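Local coordinates for protein N-terminal acetyltransferase B complex subunit MDM20 (Candida albicans, PDB 5K04) that is the non-catalytic subunit of the NatB N-terminal acetyltransferase complex, in contact with the NAT3 subunit, and probably takes part in acetylating protein N-termini, at residues A[367-381]-A[401-414]. Sequence-based numbering, arbitrary orientation.
Sequences YDSNPVNELTLRTIV and LLEQDKYNYKLKLW. With COA (coenzyme A), chain D.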
loop_
_atom_site.group_PDB
_atom_site.type_symbol
_atom_site.label_atom_id
_atom_site.label_comp_id
_atom_site.label_asym_id
_atom_site.label_seq_id
_atom_site.Cartn_x
_atom_site.Cartn_y
_atom_site.Cartn_z
ATOM N N TYR A 367 -15.199 6.189 20.848
ATOM C CA TYR A 367 -14.237 5.862 19.803
ATOM C C TYR A 367 -13.711 7.097 19.070
ATOM O O TYR A 367 -13.019 6.959 18.054
ATOM C CB TYR A 367 -14.865 4.864 18.825
ATOM C CG TYR A 367 -15.088 3.496 19.439
ATOM C CD1 TYR A 367 -14.039 2.585 19.557
ATOM C CD2 TYR A 367 -16.345 3.114 19.907
ATOM C CE1 TYR A 367 -14.239 1.323 20.133
ATOM C CE2 TYR A 367 -16.551 1.860 20.483
ATOM C CZ TYR A 367 -15.494 0.969 20.594
ATOM O OH TYR A 367 -15.697 -0.269 21.154
ATOM N N ASP A 368 -14.025 8.291 19.562
ATOM C CA ASP A 368 -13.453 9.522 19.041
ATOM C C ASP A 368 -12.128 9.825 19.730
ATOM O O ASP A 368 -11.930 9.516 20.905
ATOM C CB ASP A 368 -14.415 10.695 19.245
ATOM C CG ASP A 368 -15.449 10.808 18.131
ATOM O OD1 ASP A 368 -15.128 10.547 16.940
ATOM O OD2 ASP A 368 -16.581 11.184 18.457
ATOM N N SER A 369 -11.212 10.423 18.979
ATOM C CA SER A 369 -10.001 10.934 19.599
ATOM C C SER A 369 -10.291 12.271 20.285
ATOM O O SER A 369 -11.263 12.967 19.972
ATOM C CB SER A 369 -8.886 11.083 18.569
ATOM O OG SER A 369 -8.394 9.821 18.137
ATOM N N ASN A 370 -9.458 12.601 21.265
ATOM C CA ASN A 370 -9.584 13.868 21.966
ATOM C C ASN A 370 -8.839 14.946 21.194
ATOM O O ASN A 370 -7.611 14.857 21.054
ATOM C CB ASN A 370 -9.021 13.762 23.361
ATOM C CG ASN A 370 -9.214 15.035 24.160
ATOM O OD1 ASN A 370 -9.529 16.086 23.612
ATOM N ND2 ASN A 370 -9.037 14.935 25.477
ATOM N N PRO A 371 -9.520 15.984 20.713
ATOM C CA PRO A 371 -8.833 16.992 19.895
ATOM C C PRO A 371 -7.655 17.668 20.596
ATOM O O PRO A 371 -6.797 18.228 19.905
ATOM C CB PRO A 371 -9.946 17.997 19.566
ATOM C CG PRO A 371 -11.222 17.237 19.761
ATOM C CD PRO A 371 -10.955 16.282 20.883
ATOM N N VAL A 372 -7.577 17.631 21.936
ATOM C CA VAL A 372 -6.425 18.215 22.633
ATOM C C VAL A 372 -5.125 17.574 22.185
ATOM O O VAL A 372 -4.057 18.200 22.241
ATOM C CB VAL A 372 -6.559 18.067 24.156
ATOM C CG1 VAL A 372 -5.591 18.989 24.834
ATOM C CG2 VAL A 372 -7.922 18.391 24.580
ATOM N N ASN A 373 -5.183 16.312 21.770
ATOM C CA ASN A 373 -3.968 15.600 21.438
ATOM C C ASN A 373 -3.475 15.913 20.040
ATOM O O ASN A 373 -2.447 15.365 19.619
ATOM C CB ASN A 373 -4.206 14.117 21.672
ATOM C CG ASN A 373 -4.296 13.809 23.152
ATOM O OD1 ASN A 373 -3.562 14.414 23.949
ATOM N ND2 ASN A 373 -5.204 12.904 23.537
ATOM N N GLU A 374 -4.202 16.774 19.318
ATOM C CA GLU A 374 -3.627 17.438 18.160
ATOM C C GLU A 374 -2.568 18.431 18.609
ATOM O O GLU A 374 -1.516 18.564 17.974
ATOM C CB GLU A 374 -4.726 18.144 17.366
ATOM C CG GLU A 374 -5.752 17.216 16.691
ATOM C CD GLU A 374 -5.154 16.318 15.596
ATOM O OE1 GLU A 374 -5.505 15.117 15.534
ATOM O OE2 GLU A 374 -4.322 16.820 14.801
ATOM N N LEU A 375 -2.832 19.123 19.728
ATOM C CA LEU A 375 -1.889 20.081 20.295
ATOM C C LEU A 375 -0.743 19.379 21.019
ATOM O O LEU A 375 0.428 19.743 20.836
ATOM C CB LEU A 375 -2.625 21.030 21.244
ATOM C CG LEU A 375 -3.657 21.876 20.499
ATOM C CD1 LEU A 375 -4.118 23.100 21.299
ATOM C CD2 LEU A 375 -3.061 22.309 19.169
ATOM N N THR A 376 -1.063 18.360 21.827
ATOM C CA THR A 376 -0.029 17.683 22.606
ATOM C C THR A 376 0.961 16.953 21.699
ATOM O O THR A 376 2.174 16.962 21.964
ATOM C CB THR A 376 -0.664 16.721 23.623
ATOM O OG1 THR A 376 -1.400 15.680 22.963
ATOM C CG2 THR A 376 -1.600 17.478 24.527
ATOM N N LEU A 377 0.473 16.335 20.615
ATOM C CA LEU A 377 1.385 15.661 19.692
ATOM C C LEU A 377 2.346 16.659 19.050
ATOM O O LEU A 377 3.560 16.429 19.004
ATOM C CB LEU A 377 0.595 14.891 18.633
ATOM C CG LEU A 377 1.423 14.109 17.600
ATOM C CD1 LEU A 377 2.279 13.035 18.265
ATOM C CD2 LEU A 377 0.525 13.501 16.551
ATOM N N ARG A 378 1.825 17.802 18.599
ATOM C CA ARG A 378 2.687 18.874 18.109
ATOM C C ARG A 378 3.718 19.284 19.161
ATOM O O ARG A 378 4.898 19.476 18.853
ATOM C CB ARG A 378 1.829 20.078 17.691
ATOM C CG ARG A 378 1.177 19.955 16.312
ATOM C CD ARG A 378 0.151 21.054 16.077
ATOM N NE ARG A 378 -0.403 21.039 14.718
ATOM C CZ ARG A 378 -0.165 21.966 13.784
ATOM N NH1 ARG A 378 0.625 23.003 14.045
ATOM N NH2 ARG A 378 -0.722 21.860 12.581
ATOM N N THR A 379 3.288 19.434 20.415
ATOM C CA THR A 379 4.253 19.745 21.461
ATOM C C THR A 379 5.273 18.624 21.600
ATOM O O THR A 379 6.476 18.879 21.698
ATOM C CB THR A 379 3.536 20.004 22.789
ATOM O OG1 THR A 379 2.645 21.113 22.642
ATOM C CG2 THR A 379 4.550 20.346 23.878
ATOM N N ILE A 380 4.817 17.371 21.568
ATOM C CA ILE A 380 5.749 16.265 21.748
ATOM C C ILE A 380 6.714 16.192 20.573
ATOM O O ILE A 380 7.929 16.053 20.759
ATOM C CB ILE A 380 4.981 14.948 21.957
ATOM C CG1 ILE A 380 4.400 14.909 23.372
ATOM C CG2 ILE A 380 5.882 13.760 21.738
ATOM C CD1 ILE A 380 3.451 13.736 23.629
ATOM N N VAL A 381 6.197 16.338 19.349
ATOM C CA VAL A 381 7.052 16.204 18.172
ATOM C C VAL A 381 8.108 17.305 18.149
ATOM O O VAL A 381 9.284 17.053 17.854
ATOM C CB VAL A 381 6.201 16.196 16.890
ATOM C CG1 VAL A 381 7.097 16.190 15.684
ATOM C CG2 VAL A 381 5.293 14.980 16.877
ATOM N N LEU A 401 -1.125 9.835 27.598
ATOM C CA LEU A 401 -2.213 10.312 26.751
ATOM C C LEU A 401 -3.087 9.165 26.242
ATOM O O LEU A 401 -4.315 9.298 26.168
ATOM C CB LEU A 401 -1.630 11.109 25.581
ATOM C CG LEU A 401 -0.721 12.274 25.982
ATOM C CD1 LEU A 401 -0.127 12.960 24.770
ATOM C CD2 LEU A 401 -1.453 13.274 26.872
ATOM N N LEU A 402 -2.474 8.030 25.890
ATOM C CA LEU A 402 -3.222 6.907 25.327
ATOM C C LEU A 402 -4.086 6.193 26.362
ATOM O O LEU A 402 -4.988 5.448 25.968
ATOM C CB LEU A 402 -2.267 5.904 24.652
ATOM C CG LEU A 402 -1.748 6.313 23.261
ATOM C CD1 LEU A 402 -0.534 5.518 22.783
ATOM C CD2 LEU A 402 -2.883 6.187 22.243
ATOM N N GLU A 403 -3.818 6.386 27.666
ATOM C CA GLU A 403 -4.676 5.822 28.715
ATOM C C GLU A 403 -6.099 6.358 28.611
ATOM O O GLU A 403 -7.075 5.622 28.789
ATOM C CB GLU A 403 -4.124 6.149 30.117
ATOM C CG GLU A 403 -2.806 5.495 30.517
ATOM C CD GLU A 403 -2.235 6.091 31.799
ATOM O OE1 GLU A 403 -2.975 6.827 32.484
ATOM O OE2 GLU A 403 -1.049 5.832 32.119
ATOM N N GLN A 404 -6.226 7.651 28.356
ATOM C CA GLN A 404 -7.511 8.318 28.246
ATOM C C GLN A 404 -7.973 8.457 26.800
ATOM O O GLN A 404 -9.180 8.483 26.549
ATOM C CB GLN A 404 -7.407 9.696 28.908
ATOM C CG GLN A 404 -8.708 10.367 29.188
ATOM C CD GLN A 404 -9.380 9.819 30.416
ATOM O OE1 GLN A 404 -8.738 9.195 31.267
ATOM N NE2 GLN A 404 -10.683 10.047 30.518
ATOM N N ASP A 405 -7.043 8.514 25.846
ATOM C CA ASP A 405 -7.353 8.634 24.419
ATOM C C ASP A 405 -6.898 7.357 23.707
ATOM O O ASP A 405 -5.936 7.350 22.934
ATOM C CB ASP A 405 -6.678 9.913 23.842
ATOM C CG ASP A 405 -7.324 10.395 22.546
ATOM O OD1 ASP A 405 -8.315 9.772 22.100
ATOM O OD2 ASP A 405 -6.833 11.396 21.974
ATOM N N LYS A 406 -7.651 6.269 23.942
ATOM C CA LYS A 406 -7.158 4.899 23.773
ATOM C C LYS A 406 -7.046 4.449 22.324
ATOM O O LYS A 406 -6.346 3.466 22.056
ATOM C CB LYS A 406 -8.071 3.909 24.498
ATOM C CG LYS A 406 -8.176 4.080 26.002
ATOM C CD LYS A 406 -9.631 4.095 26.471
ATOM C CE LYS A 406 -10.457 3.001 25.808
ATOM N NZ LYS A 406 -9.948 1.631 26.100
ATOM N N TYR A 407 -7.757 5.088 21.390
ATOM C CA TYR A 407 -7.722 4.675 19.988
ATOM C C TYR A 407 -7.086 5.733 19.091
ATOM O O TYR A 407 -7.246 5.681 17.866
ATOM C CB TYR A 407 -9.132 4.334 19.492
ATOM C CG TYR A 407 -9.922 3.436 20.437
ATOM C CD1 TYR A 407 -9.641 2.081 20.537
ATOM C CD2 TYR A 407 -10.928 3.954 21.250
ATOM C CE1 TYR A 407 -10.343 1.254 21.415
ATOM C CE2 TYR A 407 -11.641 3.140 22.130
ATOM C CZ TYR A 407 -11.341 1.785 22.204
ATOM O OH TYR A 407 -12.030 0.969 23.062
ATOM N N ASN A 408 -6.373 6.701 19.674
ATOM C CA ASN A 408 -5.714 7.718 18.869
ATOM C C ASN A 408 -4.548 7.074 18.145
ATOM O O ASN A 408 -3.523 6.758 18.753
ATOM C CB ASN A 408 -5.250 8.881 19.731
ATOM C CG ASN A 408 -4.720 10.044 18.897
ATOM O OD1 ASN A 408 -4.020 9.852 17.896
ATOM N ND2 ASN A 408 -5.072 11.257 19.299
ATOM N N TYR A 409 -4.710 6.877 16.836
ATOM C CA TYR A 409 -3.724 6.123 16.080
ATOM C C TYR A 409 -2.435 6.915 15.887
ATOM O O TYR A 409 -1.347 6.327 15.877
ATOM C CB TYR A 409 -4.321 5.678 14.739
ATOM C CG TYR A 409 -4.524 6.769 13.709
ATOM C CD1 TYR A 409 -3.462 7.254 12.954
ATOM C CD2 TYR A 409 -5.783 7.298 13.463
ATOM C CE1 TYR A 409 -3.643 8.249 11.998
ATOM C CE2 TYR A 409 -5.969 8.317 12.504
ATOM C CZ TYR A 409 -4.901 8.785 11.782
ATOM O OH TYR A 409 -5.077 9.765 10.820
ATOM N N LYS A 410 -2.523 8.241 15.739
ATOM C CA LYS A 410 -1.300 9.012 15.540
ATOM C C LYS A 410 -0.381 8.876 16.743
ATOM O O LYS A 410 0.833 8.713 16.588
ATOM C CB LYS A 410 -1.617 10.484 15.257
ATOM C CG LYS A 410 -2.228 10.709 13.873
ATOM C CD LYS A 410 -2.028 12.131 13.382
ATOM C CE LYS A 410 -2.756 13.143 14.213
ATOM N NZ LYS A 410 -4.211 12.968 14.153
ATOM N N LEU A 411 -0.944 8.921 17.949
ATOM C CA LEU A 411 -0.127 8.732 19.141
ATOM C C LEU A 411 0.480 7.341 19.154
ATOM O O LEU A 411 1.631 7.164 19.575
ATOM C CB LEU A 411 -0.951 8.966 20.415
ATOM C CG LEU A 411 -1.661 10.309 20.643
ATOM C CD1 LEU A 411 -2.489 10.292 21.961
ATOM C CD2 LEU A 411 -0.678 11.470 20.648
ATOM N N LYS A 412 -0.292 6.337 18.711
ATOM C CA LYS A 412 0.201 4.963 18.659
ATOM C C LYS A 412 1.352 4.819 17.670
ATOM O O LYS A 412 2.374 4.189 17.978
ATOM C CB LYS A 412 -0.937 4.020 18.287
ATOM C CG LYS A 412 -1.919 3.780 19.421
ATOM C CD LYS A 412 -2.951 2.755 19.046
ATOM C CE LYS A 412 -3.890 2.448 20.217
ATOM N NZ LYS A 412 -4.763 1.290 19.820
ATOM N N LEU A 413 1.212 5.413 16.481
ATOM C CA LEU A 413 2.280 5.304 15.489
ATOM C C LEU A 413 3.557 5.930 16.017
ATOM O O LEU A 413 4.645 5.364 15.862
ATOM C CB LEU A 413 1.864 5.972 14.178
ATOM C CG LEU A 413 0.666 5.355 13.454
ATOM C CD1 LEU A 413 0.330 6.152 12.216
ATOM C CD2 LEU A 413 0.955 3.942 13.101
ATOM N N TRP A 414 3.439 7.093 16.663
ATOM C CA TRP A 414 4.615 7.774 17.188
ATOM C C TRP A 414 5.257 6.963 18.308
ATOM O O TRP A 414 6.486 6.851 18.374
ATOM C CB TRP A 414 4.229 9.178 17.668
ATOM C CG TRP A 414 4.288 10.181 16.575
ATOM C CD1 TRP A 414 3.234 10.659 15.838
ATOM C CD2 TRP A 414 5.467 10.802 16.042
ATOM N NE1 TRP A 414 3.681 11.551 14.898
ATOM C CE2 TRP A 414 5.049 11.654 14.995
ATOM C CE3 TRP A 414 6.832 10.714 16.342
ATOM C CZ2 TRP A 414 5.952 12.427 14.242
ATOM C CZ3 TRP A 414 7.735 11.496 15.606
ATOM C CH2 TRP A 414 7.285 12.339 14.562
HETATM N N1A COA D . -20.840 12.384 18.742
HETATM C C2A COA D . -22.251 12.777 19.051
HETATM N N3A COA D . -23.045 12.855 17.756
HETATM C C4A COA D . -22.535 12.681 16.379
HETATM C C5A COA D . -20.977 12.367 16.108
HETATM C C6A COA D . -20.123 12.160 17.421
HETATM N N6A COA D . -18.758 11.752 17.424
HETATM N N7A COA D . -20.711 12.063 14.608
HETATM C C8A COA D . -22.032 12.101 13.757
HETATM N N9A COA D . -23.058 12.440 14.987
HETATM C C1B COA D . -24.643 12.373 14.629
HETATM C C2B COA D . -25.518 13.543 15.178
HETATM O O2B COA D . -26.539 13.462 16.176
HETATM C C3B COA D . -25.448 14.310 13.877
HETATM O O3B COA D . -25.915 15.607 13.492
HETATM P P3B COA D . -25.634 17.200 13.725
HETATM O O7A COA D . -25.201 17.749 12.377
HETATM O O8A COA D . -27.009 17.766 14.103
HETATM O O9A COA D . -24.568 17.295 14.791
HETATM C C4B COA D . -25.099 13.209 12.737
HETATM O O4B COA D . -24.791 11.853 13.259
HETATM C C5B COA D . -24.532 13.687 11.346
HETATM O O5B COA D . -23.198 14.173 11.167
HETATM P P1A COA D . -22.037 14.368 10.060
HETATM O O1A COA D . -22.641 14.081 8.736
HETATM O O2A COA D . -21.456 15.740 10.222
HETATM O O3A COA D . -20.971 13.291 10.453
HETATM P P2A COA D . -19.411 12.933 10.255
HETATM O O4A COA D . -18.677 13.496 11.437
HETATM O O5A COA D . -18.986 13.336 8.929
HETATM O O6A COA D . -19.463 11.336 10.433
HETATM C CBP COA D . -19.374 8.849 11.371
HETATM C CCP COA D . -20.137 10.334 11.205
HETATM C CDP COA D . -20.252 7.844 12.395
HETATM C CEP COA D . -19.164 8.140 9.847
HETATM C CAP COA D . -17.805 9.136 12.062
HETATM O OAP COA D . -17.721 10.107 13.078
HETATM C C9P COA D . -16.774 7.913 11.859
HETATM O O9P COA D . -16.566 6.943 12.787
HETATM N N8P COA D . -16.496 7.526 10.414
HETATM C C7P COA D . -16.390 6.025 9.946
HETATM C C6P COA D . -16.654 4.909 11.022
HETATM C C5P COA D . -18.124 4.550 11.655
HETATM O O5P COA D . -18.391 4.575 12.966
HETATM N N4P COA D . -19.199 4.299 10.672
HETATM C C3P COA D . -20.423 4.727 10.031
HETATM C C2P COA D . -21.737 5.244 10.591
HETATM S S1P COA D . -22.887 4.251 11.493
HETATM O O HOH W 1 -9.575 7.514 21.604
HETATM O O HOH W 2 -5.423 11.995 26.534
HETATM O O HOH W 3 -3.636 13.595 17.765
#
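Leu377 of helix 372-381 drops into a hollow between Lys410, Leu411 and Trp414 of helix 409-414, in TPR-like helical packing consistent with the family. The two helices run nearly parallel, joined through helix 388-404; the axes of these short segments approach to 10.9 Å and cross at 21°. With CG anti to its backbone N (chi1 -179°), Leu377 reaches straight across; CD1 sits over the five-membered ring of Trp414, 3.5 Å from Trp414 CD1, while CD2 presses against CB of Lys410. One turn on, Val381 puts CG2 over the six-membered ring, 3.9 Å from its centroid, so two methyl bumps lie on the indole as CH-pi contacts. The indole N-H is spent on the carbonyl of Glu555.

Leu401, in the last turn of helix 388-404, fills the other flank: CD1 nestles into the corner formed by Thr376 OG1 and Ile380 CD1, as the Leu401 and Thr376 side chains run past each other in opposite directions. Where Glu374 crosses Lys410 at about a right angle, a salt bridge joins Glu374 OE1, on its syn lone pair, to Lys410 NZ at 2.9 Å.

Beyond the helices, the loop 367-371 lies along the turn 405-408. Tyr367 rests on one face of Tyr407 as an offset stack, planes 30° apart. Asp368 forms a salt bridge with Arg85 of the NAT3 chain, and its OD2 lies close to the adenine amino group of coenzyme A, a contact doubtfully short. The buried carboxylate of Asp405 plugs the gap between the helix starts: OD2 accepts the backbone N-H of Asn370 over one face, Asn408 ND2 over the opposite face and, on the anti side, slightly out of the carboxylate plane, Asn373 ND2 at 2.7 Å.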